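Local coordinates for protein TRAP dicarboxylate transporter, DctP subunit (Sulfurospirillum deleyianum, PDB 4OVS) that serves as the periplasmic solute-binding subunit of a TRAP transporter and binds succinate, probably for delivery to its membrane partners, at residues 48-53 / 256-261; 100-105 / 172-177; 106-111 / 308-313. One frame throughout, in Å; residues are numbered along the deposited sequence.

In the fold
Three contacts sample the two ends of a TRAP-type solute-binding protein. Contact 1 pairs helix 39-54 with the start of the long helix 253-289, on the opposite side of the chain's centre from the other two; its centre lies about 31 Å from that of contact 2 and about 37 Å from that of contact 3. Contacts 2 and 3 touch, their centres about 11 Å apart, because residues 100-105 and 106-111 follow one another in the loop that precedes helix 113-120, and Val175 meets both Leu106 and Ile312. Along the chain contact 2 is nested within contact 1, while contact 3 alternates with both, so distant parts of the sequence are joined, and of the three contacts contact 2 comes near the succinate site.

Contact 1 (48-53 / 256-261); sequences AKRVGE and VLQAMK
The methyl CB of Ala259 presses against CG2 of Val51 at 3.4 Å, tighter than the usual van der Waals separation, where two helices of this TRAP solute-binding fold pack roughly antiparallel, inclined to each other. The N-to-C directions of helix segments 48-53 and 256-261 differ by 144°, and their axes approach to 8.5 Å. An alanine at the crossing illustrates how a small residue lets helices come close: the CA atoms of Arg50 and Ala259 are 5.4 Å apart. Val51 has its CG1 anti to the backbone N (chi1 170°), which sets CG2 beside that N and over the Ala259 methyl, while CG1 looks along the interface to Val256 CG2. CB of Arg50 also lies 4.1 Å from the alanine CB, and the arginine chain then bends at chi2 and chi3, which brings its guanidinium beside Gln258.

Farther out, Val51 also rests on Val59 and Val61 of strand 59-64, Ala259 touches Phe47 of helix 39-54, and Val256 packs on Trp245, so the apolar seam continues into the body of the fold. At the polar border the guanidinium of Arg50 and the amide of Gln258 are neighbours rather than bonded partners, their planes turned 58° apart. Glu262 links the two: one carboxylate oxygen forms a salt bridge with Arg50 NE and the other accepts from Gln258 NE2. Within its own helix, Arg50 NH1 gives a nearly straight bond of 2.8 Å to Glu53 OE1, which lies in the guanidinium plane and is met on its anti side, somewhat out of the carboxylate plane.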
# COMPACT_ATOMS: atom_id res chain seq x y z
N ALA A 48 8.21 -11.57 13.01
CA ALA A 48 8.44 -11.50 14.44
C ALA A 48 8.71 -12.88 15.03
O ALA A 48 9.65 -13.09 15.80
CB ALA A 48 7.21 -10.86 15.13
N LYS A 49 7.90 -13.83 14.63
CA LYS A 49 8.07 -15.20 15.08
C LYS A 49 9.44 -15.79 14.67
O LYS A 49 10.10 -16.46 15.46
CB LYS A 49 6.96 -16.05 14.47
CG LYS A 49 6.89 -17.44 15.03
CD LYS A 49 5.91 -18.33 14.22
CE LYS A 49 6.60 -19.08 13.07
NZ LYS A 49 5.75 -20.19 12.46
N ARG A 50 9.86 -15.54 13.43
CA ARG A 50 11.12 -16.13 12.94
C ARG A 50 12.38 -15.54 13.61
O ARG A 50 13.34 -16.26 13.92
CB ARG A 50 11.19 -16.01 11.43
CG ARG A 50 10.18 -16.87 10.70
CD ARG A 50 10.46 -18.36 10.94
NE ARG A 50 11.71 -18.78 10.32
CZ ARG A 50 12.60 -19.63 10.83
NH1 ARG A 50 12.43 -20.17 12.04
NH2 ARG A 50 13.69 -19.91 10.13
N VAL A 51 12.40 -14.23 13.83
CA VAL A 51 13.49 -13.61 14.62
C VAL A 51 13.66 -14.33 15.97
O VAL A 51 14.75 -14.71 16.32
CB VAL A 51 13.27 -12.12 14.81
CG1 VAL A 51 14.28 -11.54 15.84
CG2 VAL A 51 13.40 -11.41 13.47
N GLY A 52 12.57 -14.50 16.72
CA GLY A 52 12.61 -15.23 17.98
C GLY A 52 13.22 -16.62 17.85
O GLY A 52 14.08 -17.01 18.65
N GLU A 53 12.75 -17.40 16.88
CA GLU A 53 13.25 -18.75 16.65
C GLU A 53 14.72 -18.73 16.23
O GLU A 53 15.52 -19.42 16.81
CB GLU A 53 12.38 -19.45 15.60
CG GLU A 53 10.96 -19.64 16.06
CD GLU A 53 10.00 -20.18 14.98
OE1 GLU A 53 10.26 -20.01 13.77
OE2 GLU A 53 8.99 -20.80 15.36
N VAL A 256 18.22 -11.38 11.81
CA VAL A 256 17.14 -10.44 11.52
C VAL A 256 16.92 -10.42 10.02
O VAL A 256 15.79 -10.44 9.54
CB VAL A 256 17.43 -9.07 12.08
CG1 VAL A 256 16.53 -8.02 11.50
CG2 VAL A 256 17.23 -9.09 13.56
N LEU A 257 18.01 -10.43 9.29
CA LEU A 257 17.96 -10.31 7.85
C LEU A 257 17.43 -11.59 7.22
O LEU A 257 16.75 -11.53 6.21
CB LEU A 257 19.37 -10.00 7.28
CG LEU A 257 19.92 -8.60 7.60
CD1 LEU A 257 21.29 -8.48 6.96
CD2 LEU A 257 19.04 -7.47 7.12
N GLN A 258 17.74 -12.73 7.80
CA GLN A 258 17.23 -13.97 7.27
C GLN A 258 15.69 -14.01 7.54
O GLN A 258 14.87 -14.26 6.65
CB GLN A 258 17.97 -15.17 7.88
CG GLN A 258 17.46 -16.48 7.30
CD GLN A 258 17.99 -17.72 7.98
OE1 GLN A 258 19.17 -17.80 8.37
NE2 GLN A 258 17.13 -18.71 8.11
N ALA A 259 15.32 -13.69 8.77
CA ALA A 259 13.92 -13.58 9.16
C ALA A 259 13.14 -12.74 8.16
O ALA A 259 12.08 -13.16 7.68
CB ALA A 259 13.82 -13.02 10.49
N MSE A 260 13.66 -11.59 7.80
CA MSE A 260 12.94 -10.74 6.86
C MSE A 260 12.83 -11.30 5.45
O MSE A 260 11.77 -11.16 4.80
CB MSE A 260 13.54 -9.35 6.78
CG MSE A 260 12.66 -8.37 5.97
SE MSE A 260 10.87 -8.09 6.75
CE MSE A 260 11.38 -7.03 8.28
N LYS A 261 13.91 -11.92 4.95
CA LYS A 261 13.88 -12.60 3.66
C LYS A 261 12.74 -13.65 3.59
O LYS A 261 11.96 -13.68 2.65
CB LYS A 261 15.25 -13.26 3.39
CG LYS A 261 15.41 -13.83 1.97
CD LYS A 261 16.69 -14.70 1.87
CE LYS A 261 16.93 -15.31 0.48
NZ LYS A 261 17.23 -14.31 -0.61

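Contact 2 (100-105 / 172-177); sequences EMQLFD and SSHVLE
Gln102 OE1 reaches into the first turn of helix 174-181 and accepts a hydrogen bond from Val175 N at 2.9 Å, with the backbone N of His174 also close, at 3.0 Å. The bond to Val175 is bent, its N-H...O angle 131°, and the donor is tilted from the carbonyl plane. A helix N-terminus offers amide N-H groups that lack acceptors in the preceding turn, and here two side chains supply acceptors: Ser173, the N-cap, accepts only weakly from Val175 N, and the glutamine adds a second acceptor from a remote loop. The amide is steadied at its other end by Pro99 O, which takes a bond from Gln102 NE2.

The serine hydroxyl, with OG anti to the backbone N (chi1 168°), donates to the anti lone pair of Asp105 OD2 at 3.0 Å; that oxygen also bonds Ser92 OG. Between these polar links Val175 is wedged, CG2 against Gln102 CB at 3.6 Å and CG1 against Asp105 CB at 3.8 Å. Shortening Gln102 to an alanine would remove OE1 and NE2, and would probably leave Val175 N with the weak serine cap, Pro99 O without this donor, and a gap beside the CG2 methyl.

Helix 317-330 covers Gln102 through Ile320, and Leu176 packs against Lys148 of strand 137-152, its side chain about 8 Å from the bound succinate. The contact thus joins the loop before helix 113-120 to the helix that follows strand 167-170, which carries the succinate-binding Arg169.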
# COMPACT_ATOMS: atom_id res chain seq x y z
N GLU A 100 10.14 10.40 -6.80
CA GLU A 100 10.10 9.41 -7.88
C GLU A 100 9.29 8.16 -7.53
O GLU A 100 8.85 7.43 -8.41
CB GLU A 100 11.53 9.01 -8.32
CG GLU A 100 12.35 10.13 -8.91
CD GLU A 100 13.10 10.93 -7.86
OE1 GLU A 100 14.17 11.52 -8.16
OE2 GLU A 100 12.61 10.98 -6.71
N MSE A 101 9.12 7.91 -6.24
CA MSE A 101 8.34 6.74 -5.84
C MSE A 101 6.91 6.87 -6.36
O MSE A 101 6.16 5.90 -6.40
CB MSE A 101 8.33 6.59 -4.33
CG MSE A 101 7.80 5.24 -3.85
SE MSE A 101 9.05 3.77 -4.10
CE MSE A 101 10.35 4.38 -2.80
N GLN A 102 6.52 8.07 -6.79
CA GLN A 102 5.19 8.25 -7.37
C GLN A 102 5.02 7.45 -8.66
O GLN A 102 3.89 7.27 -9.14
CB GLN A 102 4.88 9.71 -7.63
CG GLN A 102 4.64 10.47 -6.39
CD GLN A 102 4.37 11.92 -6.67
OE1 GLN A 102 3.23 12.38 -6.55
NE2 GLN A 102 5.41 12.66 -7.05
N LEU A 103 6.12 7.00 -9.23
CA LEU A 103 6.06 6.12 -10.39
C LEU A 103 5.06 4.94 -10.18
O LEU A 103 4.25 4.67 -11.03
CB LEU A 103 7.45 5.57 -10.68
CG LEU A 103 7.61 4.45 -11.70
CD1 LEU A 103 7.35 4.92 -13.12
CD2 LEU A 103 9.02 3.97 -11.55
N PHE A 104 5.13 4.29 -9.04
CA PHE A 104 4.34 3.10 -8.77
C PHE A 104 2.84 3.41 -8.45
O PHE A 104 2.01 2.51 -8.40
CB PHE A 104 4.95 2.36 -7.58
CG PHE A 104 6.37 1.90 -7.79
CD1 PHE A 104 6.90 1.73 -9.05
CD2 PHE A 104 7.18 1.61 -6.69
CE1 PHE A 104 8.20 1.28 -9.24
CE2 PHE A 104 8.50 1.17 -6.87
CZ PHE A 104 9.00 0.99 -8.13
N ASP A 105 2.51 4.68 -8.25
CA ASP A 105 1.13 5.14 -8.07
C ASP A 105 0.42 5.50 -9.37
O ASP A 105 -0.78 5.69 -9.38
CB ASP A 105 1.09 6.41 -7.23
CG ASP A 105 1.15 6.16 -5.77
OD1 ASP A 105 1.05 4.98 -5.36
OD2 ASP A 105 1.29 7.16 -5.04
N SER A 172 -1.19 10.42 0.64
CA SER A 172 -0.56 11.71 0.37
C SER A 172 0.38 11.64 -0.80
O SER A 172 1.57 11.43 -0.62
CB SER A 172 0.24 12.20 1.57
OG SER A 172 0.71 13.53 1.31
N SER A 173 -0.15 11.85 -1.99
CA SER A 173 0.62 11.69 -3.19
C SER A 173 0.09 12.60 -4.27
O SER A 173 -1.10 12.55 -4.58
CB SER A 173 0.49 10.25 -3.68
OG SER A 173 0.99 10.14 -5.00
N HIS A 174 0.96 13.40 -4.87
CA HIS A 174 0.53 14.31 -5.92
C HIS A 174 -0.03 13.56 -7.12
O HIS A 174 -0.93 14.04 -7.79
CB HIS A 174 1.64 15.27 -6.35
CG HIS A 174 2.12 16.14 -5.23
ND1 HIS A 174 3.46 16.31 -4.94
CD2 HIS A 174 1.44 16.88 -4.32
CE1 HIS A 174 3.58 17.13 -3.91
NE2 HIS A 174 2.37 17.48 -3.52
N VAL A 175 0.44 12.34 -7.35
CA VAL A 175 -0.08 11.59 -8.49
C VAL A 175 -1.55 11.22 -8.28
O VAL A 175 -2.38 11.37 -9.18
CB VAL A 175 0.74 10.33 -8.78
CG1 VAL A 175 -0.13 9.26 -9.44
CG2 VAL A 175 1.99 10.68 -9.62
N LEU A 176 -1.87 10.72 -7.09
CA LEU A 176 -3.27 10.41 -6.76
C LEU A 176 -4.18 11.62 -6.76
O LEU A 176 -5.35 11.49 -7.12
CB LEU A 176 -3.36 9.74 -5.42
CG LEU A 176 -2.53 8.47 -5.29
CD1 LEU A 176 -2.68 7.95 -3.88
CD2 LEU A 176 -2.90 7.40 -6.31
N GLU A 177 -3.70 12.79 -6.36
CA GLU A 177 -4.63 13.92 -6.36
C GLU A 177 -4.86 14.38 -7.79
O GLU A 177 -5.95 14.79 -8.15
CB GLU A 177 -4.24 15.07 -5.40
CG GLU A 177 -2.86 15.61 -5.46
CD GLU A 177 -2.61 16.65 -4.36
OE1 GLU A 177 -1.79 16.39 -3.44
OE2 GLU A 177 -3.24 17.73 -4.41

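Contact 3 (106-111 / 308-313); sequences LPFIFR and AMEAIY
Pro107 is the bump of this contact, lodged between Met309, Ile312 and Tyr313. Its ring presents CB to Met309 CB at 3.8 Å, while CD meets the end of Ile312, CD1, at 3.7 Å. The isoleucine's CG1 sits in the crowded position between backbone N and carbonyl carbon (chi1 76°), which sends CD1 out to the proline. Tyr313 fills the hollow of the type II turn that runs from Leu106 to Ile109: Leu106 CG lies over one face of the phenol, and its CB is 3.9 Å from Tyr313 CE1, and Ile109 CD1 comes obliquely to CE2. On the outer flank, Phe108 and Glu310 cross at about a right angle, ring and carboxylate planes 84° apart, with Glu310 OE2 3.4 Å from Phe108 CB.

Gln179 of helix 174-181 borders the proline pocket, touching Pro107, Met309 and Ile312, and helix 317-330 adds Ile325 against Leu106 and Ile109. Tyr313 OH donates a 2.9 Å hydrogen bond to Pro107 O, which lies near the ring plane, although the hydroxyl stands 42° above the carbonyl plane. The chemistry is thus mainly apolar, with a single cross-segment hydrogen bond that gives the buried phenol a backbone acceptor and ties its hydroxyl to the turn.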
# COMPACT_ATOMS: atom_id res chain seq x y z
N LEU A 106 1.16 5.64 -10.46
CA LEU A 106 0.53 6.10 -11.70
C LEU A 106 -0.58 5.15 -12.12
O LEU A 106 -0.43 3.94 -12.05
CB LEU A 106 1.56 6.20 -12.81
CG LEU A 106 2.57 7.33 -12.66
CD1 LEU A 106 3.74 7.10 -13.64
CD2 LEU A 106 1.89 8.69 -12.89
N PRO A 107 -1.71 5.69 -12.54
CA PRO A 107 -2.83 4.81 -12.88
C PRO A 107 -2.56 3.92 -14.09
O PRO A 107 -2.13 4.38 -15.12
CB PRO A 107 -3.99 5.77 -13.12
CG PRO A 107 -3.39 7.13 -13.25
CD PRO A 107 -2.10 7.10 -12.48
N PHE A 108 -2.78 2.62 -13.92
CA PHE A 108 -2.60 1.63 -14.98
C PHE A 108 -1.16 1.42 -15.43
O PHE A 108 -0.94 0.86 -16.50
CB PHE A 108 -3.45 1.97 -16.19
CG PHE A 108 -4.92 1.88 -15.91
CD1 PHE A 108 -5.57 0.67 -15.94
CD2 PHE A 108 -5.64 3.01 -15.58
CE1 PHE A 108 -6.93 0.56 -15.66
CE2 PHE A 108 -7.02 2.92 -15.30
CZ PHE A 108 -7.66 1.69 -15.34
N ILE A 109 -0.18 1.79 -14.62
CA ILE A 109 1.22 1.60 -14.99
C ILE A 109 1.62 0.10 -15.01
O ILE A 109 2.40 -0.35 -15.85
CB ILE A 109 2.19 2.46 -14.10
CG1 ILE A 109 3.63 2.39 -14.63
CG2 ILE A 109 2.19 1.99 -12.68
CD1 ILE A 109 4.05 3.57 -15.44
N PHE A 110 1.06 -0.69 -14.10
CA PHE A 110 1.39 -2.12 -14.02
C PHE A 110 0.28 -2.95 -14.69
O PHE A 110 -0.89 -2.82 -14.32
CB PHE A 110 1.56 -2.59 -12.56
CG PHE A 110 2.74 -1.97 -11.83
CD1 PHE A 110 4.05 -2.30 -12.18
CD2 PHE A 110 2.56 -1.09 -10.80
CE1 PHE A 110 5.15 -1.73 -11.51
CE2 PHE A 110 3.64 -0.51 -10.14
CZ PHE A 110 4.95 -0.83 -10.50
N ARG A 111 0.65 -3.82 -15.64
CA ARG A 111 -0.29 -4.60 -16.44
C ARG A 111 -0.85 -5.75 -15.65
O ARG A 111 -1.96 -6.20 -15.92
CB ARG A 111 0.39 -5.22 -17.65
CG ARG A 111 1.00 -4.26 -18.59
CD ARG A 111 1.42 -4.97 -19.85
NE ARG A 111 2.45 -5.99 -19.64
CZ ARG A 111 3.75 -5.74 -19.46
NH1 ARG A 111 4.20 -4.49 -19.41
NH2 ARG A 111 4.60 -6.74 -19.31
N ALA A 308 -8.70 8.49 -19.56
CA ALA A 308 -8.87 9.69 -18.76
C ALA A 308 -7.77 9.81 -17.73
O ALA A 308 -7.33 10.92 -17.41
CB ALA A 308 -10.23 9.65 -18.06
N MSE A 309 -7.35 8.68 -17.18
CA MSE A 309 -6.45 8.69 -16.05
C MSE A 309 -4.97 8.73 -16.45
O MSE A 309 -4.14 9.28 -15.72
CB MSE A 309 -6.75 7.49 -15.13
CG MSE A 309 -8.04 7.68 -14.33
SE MSE A 309 -8.16 6.32 -12.90
CE MSE A 309 -9.12 7.34 -11.49
N GLU A 310 -4.63 8.16 -17.60
CA GLU A 310 -3.25 8.23 -18.07
C GLU A 310 -2.89 9.62 -18.55
O GLU A 310 -1.70 9.98 -18.63
CB GLU A 310 -3.00 7.22 -19.16
CG GLU A 310 -2.96 5.81 -18.60
CD GLU A 310 -3.25 4.76 -19.63
OE1 GLU A 310 -3.37 5.12 -20.82
OE2 GLU A 310 -3.40 3.57 -19.24
N ALA A 311 -3.90 10.43 -18.85
CA ALA A 311 -3.65 11.77 -19.36
C ALA A 311 -2.81 12.59 -18.40
O ALA A 311 -2.26 13.61 -18.77
CB ALA A 311 -4.99 12.49 -19.66
N ILE A 312 -2.70 12.13 -17.16
CA ILE A 312 -1.97 12.87 -16.14
C ILE A 312 -0.43 12.65 -16.20
O ILE A 312 0.32 13.38 -15.55
CB ILE A 312 -2.46 12.50 -14.74
CG1 ILE A 312 -1.93 11.13 -14.31
CG2 ILE A 312 -4.02 12.50 -14.67
CD1 ILE A 312 -2.26 10.78 -12.87
N TYR A 313 0.03 11.64 -16.95
CA TYR A 313 1.45 11.24 -16.87
C TYR A 313 2.40 12.42 -17.15
O TYR A 313 3.41 12.60 -16.45
CB TYR A 313 1.77 10.09 -17.85
CG TYR A 313 1.38 8.67 -17.42
CD1 TYR A 313 0.31 8.42 -16.59
CD2 TYR A 313 2.10 7.58 -17.91
CE1 TYR A 313 -0.04 7.09 -16.23
CE2 TYR A 313 1.76 6.29 -17.56
CZ TYR A 313 0.69 6.04 -16.73
OH TYR A 313 0.40 4.72 -16.40